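Oxidase (Sinorhizobium meliloti, PDB 4FFU) is of uncertain function: it is tentatively assigned monoamine oxidase activity, although its MaoC-like domain is of the kind found in enoyl-CoA hydratases. Local coordinates at residues I[39-44]-I[122-127]; I[45-50]-I[115-120]; I[86-91]-I[157-162]. All coordinates share one frame; numbering follows the deposited sequence. Where two conformers were deposited one is given.

Contact 1. Residues I[39-44]-I[122-127]; sequences VRLTSG and TIRTRV
Strand 39-46, the outermost strand of the antiparallel hot-dog sheet within this chain, joins strand 122-134 here: R40 and V127 form a hydrogen-bonded pair, L41 and R126 a non-hydrogen-bonded one. R40 N donates to V127 O at 2.9 Å, and V127 N returns a bond of 2.8 Å to R40 O. Two residues on, T42 N reaches T125 O at 2.9 Å, and then a side chain takes over from the backbone. With chi1 at 69°, T42 OG1 stands between its own N and carbonyl carbon, where it accepts T125 N at 2.9 Å in an almost straight bond (171° at the hydrogen) and donates its own hydrogen bond to S43 O, 2.9 Å from OG1. A valine here would probably leave T125 N without its acceptor and S43 O without its donor, so that the turn after T42 is less firmly fixed. Past this point G44 CA comes within 3.5 Å of R124 CG. R40 runs extended alongside V127, its CG 3.8 Å from V127 CB, while V127 CG2 lies over one face of the guanidinium, offset toward the rim; R40 NH2 ends on T95 O. On the other face of the sheet L41 CD1 rests near R126 CB. V39 CG1 crosses the R126 chain at CG, 3.6 Å away, and the guanidinium beyond is paired with E149. T125 OG1 is bonded to G91 O of helix 84-93, tying strand to helix as in the hot-dog fold, where an antiparallel sheet wraps a helix.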
ATOM      1  N   VAL I  39      15.326  30.559   2.656  1.00 19.73           N
ATOM      2  CA  VAL I  39      13.998  29.964   2.461  1.00 19.72           C
ATOM      3  C   VAL I  39      14.068  29.005   1.271  1.00 19.79           C
ATOM      4  O   VAL I  39      14.669  29.346   0.239  1.00 19.48           O
ATOM      5  CB  VAL I  39      12.930  31.047   2.141  1.00 21.24           C
ATOM      6  CG1 VAL I  39      11.567  30.414   1.851  1.00 21.66           C
ATOM      7  CG2 VAL I  39      12.817  32.068   3.262  1.00 21.58           C
ATOM      8  N   ARG I  40      13.460  27.829   1.416  1.00 19.43           N
ATOM      9  CA  ARG I  40      13.203  26.941   0.268  1.00 20.95           C
ATOM     10  C   ARG I  40      11.730  26.521   0.257  1.00 20.03           C
ATOM     11  O   ARG I  40      11.085  26.481   1.303  1.00 19.07           O
ATOM     12  CB  ARG I  40      14.108  25.720   0.291  1.00 23.07           C
ATOM     13  CG  ARG I  40      14.069  24.924   1.587  1.00 26.46           C
ATOM     14  CD  ARG I  40      14.677  23.538   1.443  1.00 31.63           C
ATOM     15  NE  ARG I  40      14.906  22.937   2.763  1.00 36.68           N
ATOM     16  CZ  ARG I  40      14.761  21.648   3.061  1.00 41.54           C
ATOM     17  NH1 ARG I  40      15.001  21.238   4.306  1.00 45.38           N
ATOM     18  NH2 ARG I  40      14.372  20.773   2.135  1.00 38.50           N
ATOM     19  N   LEU I  41      11.197  26.247  -0.932  1.00 19.57           N
ATOM     20  CA  LEU I  41       9.799  25.832  -1.056  1.00 19.31           C
ATOM     21  C   LEU I  41       9.779  24.552  -1.868  1.00 18.48           C
ATOM     22  O   LEU I  41      10.427  24.479  -2.926  1.00 20.15           O
ATOM     23  CB  LEU I  41       8.989  26.925  -1.769  1.00 21.65           C
ATOM     24  CG  LEU I  41       7.478  26.767  -1.994  1.00 22.65           C
ATOM     25  CD1 LEU I  41       6.693  26.705  -0.683  1.00 22.58           C
ATOM     26  CD2 LEU I  41       6.978  27.901  -2.894  1.00 24.16           C
ATOM     27  N   THR I  42       9.081  23.534  -1.374  1.00 16.29           N
ATOM     28  CA  THR I  42       9.011  22.252  -2.082  1.00 15.59           C
ATOM     29  C   THR I  42       8.056  22.309  -3.272  1.00 16.35           C
ATOM     30  O   THR I  42       7.258  23.251  -3.424  1.00 16.77           O
ATOM     31  CB  THR I  42       8.518  21.111  -1.163  1.00 14.03           C
ATOM     32  OG1 THR I  42       7.129  21.328  -0.834  1.00 14.06           O
ATOM     33  CG2 THR I  42       9.344  21.091   0.128  1.00 13.21           C
ATOM     34  N   SER I  43       8.108  21.247  -4.073  1.00 16.02           N
ATOM     35  CA  SER I  43       7.086  21.083  -5.094  0.50 16.60           C
ATOM     36  C   SER I  43       5.798  20.654  -4.384  1.00 15.40           C
ATOM     37  O   SER I  43       5.801  20.385  -3.186  1.00 14.47           O
ATOM     38  CB  SER I  43       7.534  20.095  -6.164  0.50 18.03           C
ATOM     39  OG  SER I  43       8.002  18.917  -5.562  0.50 19.23           O
ATOM     40  N   GLY I  44       4.689  20.664  -5.116  1.00 14.40           N
ATOM     41  CA  GLY I  44       3.372  20.441  -4.536  1.00 13.29           C
ATOM     42  C   GLY I  44       2.877  19.010  -4.670  1.00 12.26           C
ATOM     43  O   GLY I  44       3.362  18.237  -5.495  1.00 12.55           O
ATOM     44  N   THR I 122      -4.086  20.864  -2.427  1.00 14.30           N
ATOM     45  CA  THR I 122      -2.714  20.645  -2.832  1.00 14.14           C
ATOM     46  C   THR I 122      -1.825  21.390  -1.844  1.00 13.63           C
ATOM     47  O   THR I 122      -2.085  22.549  -1.536  1.00 14.57           O
ATOM     48  CB  THR I 122      -2.493  21.138  -4.281  1.00 14.09           C
ATOM     49  OG1 THR I 122      -3.351  20.399  -5.145  1.00 13.86           O
ATOM     50  CG2 THR I 122      -1.026  20.923  -4.732  1.00 13.51           C
ATOM     51  N   ILE I 123      -0.814  20.707  -1.319  1.00 12.41           N
ATOM     52  CA  ILE I 123       0.101  21.304  -0.347  1.00 12.63           C
ATOM     53  C   ILE I 123       1.548  21.404  -0.819  1.00 12.65           C
ATOM     54  O   ILE I 123       2.009  20.585  -1.631  1.00 12.20           O
ATOM     55  CB  ILE I 123       0.052  20.623   1.051  1.00 12.31           C
ATOM     56  CG1 ILE I 123       0.436  19.137   0.969  1.00 12.08           C
ATOM     57  CG2 ILE I 123      -1.328  20.829   1.657  1.00 12.26           C
ATOM     58  CD1 ILE I 123       0.743  18.457   2.311  1.00 12.15           C
ATOM     59  N   ARG I 124       2.237  22.431  -0.317  1.00 12.92           N
ATOM     60  CA  ARG I 124       3.682  22.612  -0.508  1.00 13.32           C
ATOM     61  C   ARG I 124       4.230  22.991   0.842  1.00 12.92           C
ATOM     62  O   ARG I 124       3.495  23.482   1.703  1.00 13.17           O
ATOM     63  CB  ARG I 124       3.965  23.775  -1.465  1.00 15.66           C
ATOM     64  CG  ARG I 124       3.522  23.549  -2.899  1.00 19.27           C
ATOM     65  CD  ARG I 124       3.320  24.893  -3.589  1.00 24.14           C
ATOM     66  NE  ARG I 124       2.128  25.572  -3.062  1.00 29.16           N
ATOM     67  CZ  ARG I 124       1.871  26.879  -3.151  1.00 30.91           C
ATOM     68  NH1 ARG I 124       2.730  27.705  -3.751  1.00 32.27           N
ATOM     69  NH2 ARG I 124       0.746  27.363  -2.626  1.00 29.36           N
ATOM     70  N   THR I 125       5.520  22.756   1.055  1.00 12.98           N
ATOM     71  CA  THR I 125       6.117  23.113   2.346  1.00 12.77           C
ATOM     72  C   THR I 125       7.180  24.174   2.150  1.00 12.88           C
ATOM     73  O   THR I 125       8.039  24.046   1.280  1.00 12.65           O
ATOM     74  CB  THR I 125       6.712  21.902   3.064  1.00 13.56           C
ATOM     75  OG1 THR I 125       5.663  20.933   3.253  1.00 14.48           O
ATOM     76  CG2 THR I 125       7.251  22.320   4.453  1.00 13.34           C
ATOM     77  N   ARG I 126       7.085  25.240   2.945  1.00 13.30           N
ATOM     78  CA  ARG I 126       8.119  26.272   2.956  1.00 14.61           C
ATOM     79  C   ARG I 126       9.016  26.035   4.159  1.00 14.96           C
ATOM     80  O   ARG I 126       8.522  25.838   5.278  1.00 15.33           O
ATOM     81  CB  ARG I 126       7.487  27.676   3.046  1.00 16.75           C
ATOM     82  CG  ARG I 126       8.514  28.807   2.949  1.00 19.73           C
ATOM     83  CD  ARG I 126       7.827  30.139   2.663  1.00 24.82           C
ATOM     84  NE  ARG I 126       6.910  30.427   3.760  1.00 31.03           N
ATOM     85  CZ  ARG I 126       5.711  30.977   3.616  1.00 36.87           C
ATOM     86  NH1 ARG I 126       5.272  31.299   2.408  1.00 38.35           N
ATOM     87  NH2 ARG I 126       4.946  31.188   4.685  1.00 40.05           N
ATOM     88  N   VAL I 127      10.332  26.045   3.947  1.00 14.64           N
ATOM     89  CA  VAL I 127      11.250  25.777   5.055  1.00 14.66           C
ATOM     90  C   VAL I 127      12.170  26.979   5.200  1.00 15.32           C
ATOM     91  O   VAL I 127      12.817  27.348   4.237  1.00 15.47           O
ATOM     92  CB  VAL I 127      12.091  24.501   4.823  1.00 14.83           C
ATOM     93  CG1 VAL I 127      13.021  24.279   6.003  1.00 15.19           C
ATOM     94  CG2 VAL I 127      11.177  23.281   4.673  1.00 14.98           C
TER

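Contact 2. Residues I[45-50]-I[115-120]; sequences RTITET and RPVHIG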
ATOM      1  N   ARG I  45       1.929  18.659  -3.818  1.00 11.25           N
ATOM      2  CA  ARG I  45       1.340  17.322  -3.854  1.00 10.86           C
ATOM      3  C   ARG I  45      -0.127  17.440  -3.500  1.00 10.96           C
ATOM      4  O   ARG I  45      -0.471  17.957  -2.439  1.00 11.10           O
ATOM      5  CB  ARG I  45       2.074  16.369  -2.896  1.00 10.66           C
ATOM      6  CG  ARG I  45       1.420  14.985  -2.824  1.00 10.15           C
ATOM      7  CD  ARG I  45       2.321  14.045  -2.059  1.00 10.43           C
ATOM      8  NE  ARG I  45       1.622  12.796  -1.792  1.00 10.41           N
ATOM      9  CZ  ARG I  45       2.078  11.885  -0.948  1.00 10.16           C
ATOM     10  NH1 ARG I  45       3.249  12.095  -0.339  1.00 11.05           N
ATOM     11  NH2 ARG I  45       1.365  10.785  -0.738  1.00  9.67           N
ATOM     12  N   THR I  46      -0.996  16.986  -4.395  1.00 11.42           N
ATOM     13  CA  THR I  46      -2.433  16.963  -4.123  1.00 12.00           C
ATOM     14  C   THR I  46      -2.776  15.820  -3.161  1.00 12.41           C
ATOM     15  O   THR I  46      -2.371  14.683  -3.382  1.00 13.04           O
ATOM     16  CB  THR I  46      -3.198  16.797  -5.439  1.00 12.37           C
ATOM     17  OG1 THR I  46      -2.866  17.919  -6.271  1.00 12.16           O
ATOM     18  CG2 THR I  46      -4.718  16.731  -5.177  1.00 12.88           C
ATOM     19  N   ILE I  47      -3.494  16.145  -2.085  1.00 12.33           N
ATOM     20  CA  ILE I  47      -3.875  15.172  -1.070  1.00 12.43           C
ATOM     21  C   ILE I  47      -5.146  14.511  -1.568  1.00 12.42           C
ATOM     22  O   ILE I  47      -6.127  15.194  -1.818  1.00 13.62           O
ATOM     23  CB  ILE I  47      -4.074  15.850   0.304  1.00 12.99           C
ATOM     24  CG1 ILE I  47      -2.756  16.558   0.734  1.00 13.52           C
ATOM     25  CG2 ILE I  47      -4.564  14.822   1.323  1.00 13.58           C
ATOM     26  CD1 ILE I  47      -1.538  15.633   0.773  1.00 13.71           C
ATOM     27  N   THR I  48      -5.091  13.190  -1.755  1.00 11.44           N
ATOM     28  CA  THR I  48      -6.136  12.457  -2.445  1.00 11.59           C
ATOM     29  C   THR I  48      -6.890  11.596  -1.443  1.00 10.80           C
ATOM     30  O   THR I  48      -6.442  11.386  -0.308  1.00 10.07           O
ATOM     31  CB  THR I  48      -5.571  11.504  -3.557  1.00 11.76           C
ATOM     32  OG1 THR I  48      -4.741  10.491  -2.960  1.00 12.11           O
ATOM     33  CG2 THR I  48      -4.734  12.306  -4.576  1.00 12.17           C
ATOM     34  N   GLU I  49      -8.031  11.080  -1.880  1.00 10.48           N
ATOM     35  CA  GLU I  49      -8.764  10.122  -1.028  1.00 10.73           C
ATOM     36  C   GLU I  49      -7.887   8.894  -0.746  1.00 10.08           C
ATOM     37  O   GLU I  49      -7.954   8.300   0.351  1.00 10.23           O
ATOM     38  CB  GLU I  49     -10.053   9.713  -1.729  1.00 11.64           C
ATOM     39  CG  GLU I  49     -10.941   8.746  -0.967  1.00 12.29           C
ATOM     40  CD  GLU I  49     -12.244   8.486  -1.716  1.00 13.79           C
ATOM     41  OE1 GLU I  49     -12.184   7.975  -2.842  1.00 14.12           O
ATOM     42  OE2 GLU I  49     -13.320   8.799  -1.176  1.00 14.65           O
ATOM     43  N   THR I  50      -7.025   8.539  -1.700  1.00  9.85           N
ATOM     44  CA  THR I  50      -6.040   7.432  -1.486  1.00  9.68           C
ATOM     45  C   THR I  50      -5.158   7.694  -0.281  1.00  9.31           C
ATOM     46  O   THR I  50      -4.900   6.817   0.543  1.00  8.84           O
ATOM     47  CB  THR I  50      -5.122   7.248  -2.712  1.00 10.36           C
ATOM     48  OG1 THR I  50      -5.938   6.896  -3.835  1.00 11.42           O
ATOM     49  CG2 THR I  50      -4.135   6.095  -2.468  1.00 10.30           C
ATOM     50  N   ARG I 115      -5.204  24.909   9.822  1.00 14.93           N
ATOM     51  CA  ARG I 115      -6.437  24.793   9.033  1.00 14.89           C
ATOM     52  C   ARG I 115      -6.664  23.340   8.639  1.00 14.71           C
ATOM     53  O   ARG I 115      -5.680  22.588   8.429  1.00 14.14           O
ATOM     54  CB  ARG I 115      -6.363  25.644   7.746  1.00 15.26           C
ATOM     55  CG  ARG I 115      -6.270  27.146   7.956  1.00 16.53           C
ATOM     56  CD  ARG I 115      -6.216  27.887   6.621  1.00 18.08           C
ATOM     57  NE  ARG I 115      -6.449  29.322   6.803  1.00 19.37           N
ATOM     58  CZ  ARG I 115      -5.572  30.171   7.313  1.00 20.89           C
ATOM     59  NH1 ARG I 115      -4.350  29.773   7.680  1.00 20.30           N
ATOM     60  NH2 ARG I 115      -5.919  31.454   7.428  1.00 23.42           N
ATOM     61  N   PRO I 116      -7.940  22.923   8.488  1.00 15.23           N
ATOM     62  CA  PRO I 116      -8.114  21.548   8.008  1.00 15.33           C
ATOM     63  C   PRO I 116      -7.691  21.395   6.552  1.00 14.77           C
ATOM     64  O   PRO I 116      -7.699  22.389   5.802  1.00 15.80           O
ATOM     65  CB  PRO I 116      -9.640  21.312   8.130  1.00 16.66           C
ATOM     66  CG  PRO I 116     -10.238  22.689   8.168  1.00 17.71           C
ATOM     67  CD  PRO I 116      -9.228  23.578   8.810  1.00 16.57           C
ATOM     68  N   VAL I 117      -7.319  20.164   6.169  1.00 14.01           N
ATOM     69  CA  VAL I 117      -6.997  19.826   4.782  1.00 14.16           C
ATOM     70  C   VAL I 117      -8.039  18.828   4.285  1.00 14.37           C
ATOM     71  O   VAL I 117      -8.369  17.845   4.976  1.00 14.22           O
ATOM     72  CB  VAL I 117      -5.566  19.228   4.662  1.00 14.15           C
ATOM     73  CG1 VAL I 117      -5.254  18.745   3.237  1.00 14.32           C
ATOM     74  CG2 VAL I 117      -4.538  20.263   5.126  1.00 15.20           C
ATOM     75  N   HIS I 118      -8.550  19.084   3.085  1.00 13.43           N
ATOM     76  CA  HIS I 118      -9.597  18.269   2.508  1.00 13.96           C
ATOM     77  C   HIS I 118      -9.089  17.530   1.310  1.00 13.33           C
ATOM     78  O   HIS I 118      -8.076  17.910   0.738  1.00 13.12           O
ATOM     79  CB  HIS I 118     -10.755  19.173   2.064  1.00 16.08           C
ATOM     80  CG  HIS I 118     -11.302  19.992   3.182  1.00 18.96           C
ATOM     81  ND1 HIS I 118     -11.330  21.372   3.151  1.00 21.11           N
ATOM     82  CD2 HIS I 118     -11.801  19.626   4.383  1.00 20.20           C
ATOM     83  CE1 HIS I 118     -11.839  21.819   4.289  1.00 22.18           C
ATOM     84  NE2 HIS I 118     -12.142  20.782   5.048  1.00 21.65           N
ATOM     85  N   ILE I 119      -9.814  16.488   0.930  1.00 12.70           N
ATOM     86  CA  ILE I 119      -9.518  15.753  -0.313  1.00 12.51           C
ATOM     87  C   ILE I 119      -9.499  16.737  -1.469  1.00 13.28           C
ATOM     88  O   ILE I 119     -10.434  17.545  -1.621  1.00 14.35           O
ATOM     89  CB  ILE I 119     -10.555  14.638  -0.554  1.00 12.50           C
ATOM     90  CG1 ILE I 119     -10.398  13.529   0.523  1.00 12.10           C
ATOM     91  CG2 ILE I 119     -10.457  14.094  -1.986  1.00 13.03           C
ATOM     92  CD1 ILE I 119     -11.561  12.535   0.565  1.00 12.43           C
ATOM     93  N   GLY I 120      -8.425  16.704  -2.263  1.00 12.98           N
ATOM     94  CA  GLY I 120      -8.318  17.598  -3.434  1.00 13.78           C
ATOM     95  C   GLY I 120      -7.478  18.838  -3.209  1.00 14.00           C
ATOM     96  O   GLY I 120      -7.122  19.516  -4.153  1.00 15.12           O
TER
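I47 O accepts G120 N at 2.8 Å, with the donor almost in line with the C=O bond (177° at the oxygen). This backbone bond, the one polar link between 45-50 and 115-120, fastens the loop ahead of strand 122-134 to the turn between strand 39-46 and helix 49-59. G120 takes up a positive phi of 99°, at which a CB would jam against the carbonyl O of I119, so glycine suits the turn. Beside the bond, T46 CG2 lies 3.8 Å from G120 O, while T46 OG1 is held by T122 and by A69 N of a second subunit. I119 puts two branches on the start of the helix: CG2 lies 3.9 Å from E49 N, and CD1 is at 3.9 Å from E49 CB. The E49 chain, extended with CG anti to the backbone N (chi1 -179°), carries its carboxylate past this methyl to a salt bridge with R80. Just before it, T48 is the N-cap of the helix, its OG1 bonded to D51. On the inner side I47 CG1 meets V117 CG1 at 4.2 Å, the two side chains crossing at about a right angle, next to M86, I87 and I90 of helix 84-93. The chemistry implies that, between these two segments, a single main-chain bond flanked by aliphatic contacts fixes the turn, the E49 carboxylate being paired with R80 instead.

Contact 3. Residues I[86-91]-I[157-162]; sequences MIFSIG and VVLAAD
With CG anti to the backbone N (chi1 -177°), L159 extends its methyls from the strand to helix 86-91, where F88, likewise anti at -175°, swings its ring to the flank of the leucine. L159 CD1 lodges against the helix itself, 3.6 Å from F88 N, and also touches F88 CB at 3.9 Å and I87 CG2 at 3.9 Å. The second methyl, L159 CD2, stands at the edge of the F88 ring, near its plane, 4.2 Å from CD1 of the phenylalanine. A161 CB approaches that ring obliquely, 4.2 Å from F88 CE1. At the other end V158 CG2 meets I87 CG2 at 4.0 Å, the two side chains crossing at about a right angle. V158 and L159, though consecutive, can both point to the helix because they form a classic beta bulge opposite V150. The segments cross at -71° with their axes 9.1 Å apart. Y108 of strand 103-113 packs edge-to-face with F88, and T85 of a neighbouring subunit also touches the phenylalanine. Wholly buried and made of aliphatic groups, a ring and the helix backbone at F88, the contact rests on shape and on exclusion of water: it seats the hot-dog helix on the sheet without any polar bond between the two segments.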
HETATM    1  N   MSE I  86      -1.096  12.982   9.170  1.00  9.74           N
HETATM    2  CA  MSE I  86      -0.856  12.874   7.698  1.00 10.01           C
HETATM    3  C   MSE I  86      -0.327  14.188   7.144  1.00  9.95           C
HETATM    4  O   MSE I  86       0.632  14.224   6.352  1.00  9.63           O
HETATM    5  CB  MSE I  86      -2.150  12.563   6.914  1.00 11.83           C
HETATM    6  CG  MSE I  86      -1.765  12.185   5.486  1.00 14.93           C
HETATM    7 SE   MSE I  86      -3.333  12.544   4.330  0.95 20.90          SE
HETATM    8  CE  MSE I  86      -4.809  11.856   5.439  1.00 21.53           C
ATOM      9  N   ILE I  87      -0.940  15.290   7.555  1.00 10.18           N
ATOM     10  CA  ILE I  87      -0.475  16.595   7.031  1.00 10.25           C
ATOM     11  C   ILE I  87       0.950  16.845   7.511  1.00  9.75           C
ATOM     12  O   ILE I  87       1.795  17.335   6.778  1.00 10.28           O
ATOM     13  CB  ILE I  87      -1.470  17.703   7.378  1.00 11.40           C
ATOM     14  CG1 ILE I  87      -2.849  17.325   6.778  1.00 12.76           C
ATOM     15  CG2 ILE I  87      -1.040  19.053   6.812  1.00 11.05           C
ATOM     16  CD1 ILE I  87      -2.817  16.924   5.291  1.00 14.17           C
ATOM     17  N   PHE I  88       1.220  16.444   8.738  1.00  9.56           N
ATOM     18  CA  PHE I  88       2.574  16.532   9.285  1.00 10.11           C
ATOM     19  C   PHE I  88       3.561  15.642   8.525  1.00 10.53           C
ATOM     20  O   PHE I  88       4.597  16.133   8.087  1.00 11.16           O
ATOM     21  CB  PHE I  88       2.569  16.205  10.776  1.00 10.13           C
ATOM     22  CG  PHE I  88       3.911  16.390  11.444  1.00 11.09           C
ATOM     23  CD1 PHE I  88       4.573  17.611  11.392  1.00 11.77           C
ATOM     24  CD2 PHE I  88       4.490  15.335  12.170  1.00 12.01           C
ATOM     25  CE1 PHE I  88       5.815  17.801  12.007  1.00 11.90           C
ATOM     26  CE2 PHE I  88       5.734  15.518  12.794  1.00 12.00           C
ATOM     27  CZ  PHE I  88       6.395  16.739  12.709  1.00 11.88           C
ATOM     28  N   SER I  89       3.254  14.337   8.405  1.00 10.39           N
ATOM     29  CA  SER I  89       4.160  13.386   7.751  0.50  9.94           C
ATOM     30  C   SER I  89       4.418  13.710   6.289  1.00 10.40           C
ATOM     31  O   SER I  89       5.553  13.632   5.824  1.00 10.18           O
ATOM     32  CB  SER I  89       3.639  11.951   7.885  0.50  9.39           C
ATOM     33  OG  SER I  89       3.500  11.604   9.255  0.50  8.09           O
ATOM     34  N   ILE I  90       3.353  14.043   5.558  1.00 10.46           N
ATOM     35  CA  ILE I  90       3.525  14.411   4.153  1.00 10.77           C
ATOM     36  C   ILE I  90       4.199  15.760   4.035  1.00 11.17           C
ATOM     37  O   ILE I  90       5.088  15.950   3.177  1.00 11.56           O
ATOM     38  CB  ILE I  90       2.204  14.336   3.349  1.00 10.90           C
ATOM     39  CG1 ILE I  90       1.737  12.869   3.283  1.00 10.80           C
ATOM     40  CG2 ILE I  90       2.378  14.857   1.915  1.00 11.01           C
ATOM     41  CD1 ILE I  90       0.427  12.706   2.531  1.00 11.34           C
ATOM     42  N   GLY I  91       3.790  16.711   4.870  1.00 11.40           N
ATOM     43  CA  GLY I  91       4.411  18.049   4.797  1.00 11.86           C
ATOM     44  C   GLY I  91       5.924  17.982   4.988  1.00 12.18           C
ATOM     45  O   GLY I  91       6.661  18.636   4.268  1.00 12.40           O
ATOM     46  N   VAL I 157      -1.598  28.914   5.330  1.00 15.79           N
ATOM     47  CA  VAL I 157      -0.876  27.961   6.195  1.00 15.91           C
ATOM     48  C   VAL I 157      -1.874  26.960   6.761  1.00 15.08           C
ATOM     49  O   VAL I 157      -2.876  27.353   7.367  1.00 15.59           O
ATOM     50  CB  VAL I 157      -0.138  28.664   7.357  1.00 16.64           C
ATOM     51  CG1 VAL I 157       0.580  27.634   8.238  1.00 15.88           C
ATOM     52  CG2 VAL I 157       0.894  29.629   6.811  1.00 18.05           C
ATOM     53  N   VAL I 158      -1.622  25.660   6.578  1.00 13.65           N
ATOM     54  CA  VAL I 158      -2.504  24.644   7.178  1.00 12.55           C
ATOM     55  C   VAL I 158      -1.837  23.956   8.379  1.00 12.27           C
ATOM     56  O   VAL I 158      -2.537  23.424   9.260  1.00 12.14           O
ATOM     57  CB  VAL I 158      -2.989  23.599   6.146  1.00 12.06           C
ATOM     58  CG1 VAL I 158      -3.705  24.330   5.007  1.00 12.73           C
ATOM     59  CG2 VAL I 158      -1.811  22.784   5.602  1.00 11.70           C
ATOM     60  N   LEU I 159      -0.500  23.975   8.400  1.00 11.94           N
ATOM     61  CA  LEU I 159       0.271  23.408   9.503  1.00 11.79           C
ATOM     62  C   LEU I 159       1.616  24.145   9.635  1.00 12.31           C
ATOM     63  O   LEU I 159       2.232  24.557   8.637  1.00 12.33           O
ATOM     64  CB  LEU I 159       0.497  21.895   9.215  1.00 11.82           C
ATOM     65  CG  LEU I 159       1.226  21.086  10.284  1.00 11.92           C
ATOM     66  CD1 LEU I 159       0.718  19.628  10.239  1.00 12.16           C
ATOM     67  CD2 LEU I 159       2.749  21.145  10.109  1.00 11.90           C
ATOM     68  N   ALA I 160       2.084  24.297  10.864  1.00 12.51           N
ATOM     69  CA  ALA I 160       3.394  24.891  11.103  1.00 13.68           C
ATOM     70  C   ALA I 160       4.077  24.109  12.196  1.00 13.32           C
ATOM     71  O   ALA I 160       3.411  23.529  13.041  1.00 12.74           O
ATOM     72  CB  ALA I 160       3.243  26.349  11.522  1.00 14.64           C
ATOM     73  N   ALA I 161       5.404  24.083  12.164  1.00 14.33           N
ATOM     74  CA  ALA I 161       6.188  23.414  13.202  1.00 14.96           C
ATOM     75  C   ALA I 161       7.614  23.911  13.110  1.00 15.88           C
ATOM     76  O   ALA I 161       8.079  24.223  12.019  1.00 16.51           O
ATOM     77  CB  ALA I 161       6.172  21.911  12.999  1.00 14.76           C
ATOM     78  N   ASP I 162       8.310  23.929  14.245  1.00 15.55           N
ATOM     79  CA  ASP I 162       9.734  24.266  14.289  1.00 15.93           C
ATOM     80  C   ASP I 162      10.574  23.008  14.404  1.00 15.10           C
ATOM     81  O   ASP I 162      10.525  22.311  15.427  1.00 14.32           O
ATOM     82  CB  ASP I 162      10.026  25.186  15.480  1.00 18.10           C
ATOM     83  CG  ASP I 162       9.372  26.549  15.344  1.00 23.95           C
ATOM     84  OD1 ASP I 162       9.064  26.952  14.206  1.00 23.82           O
ATOM     85  OD2 ASP I 162       9.134  27.196  16.396  1.00 28.03           O
TER

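Contact 3 is the core of the fold, fully buried and apolar, whereas contacts 1 and 2 are partly buried, lie farther from the chain centre and rely on main-chain hydrogen bonds, joined in contact 1 by the hydroxyl of T42. Contacts 1 and 2 share strand 39-46: one pairs it within the sheet, the other holds its far end to a loop, and the probable bond of R45 N to I123 O bridges them. Both also touch a second subunit. Helix 84-93 links the rest: I90 CG2 packs on I123 CD1 of contact 1, and I87 on V117 of contact 2. Arginines abound in contact 1, while aliphatic and aromatic groups fill the helix-sheet interface.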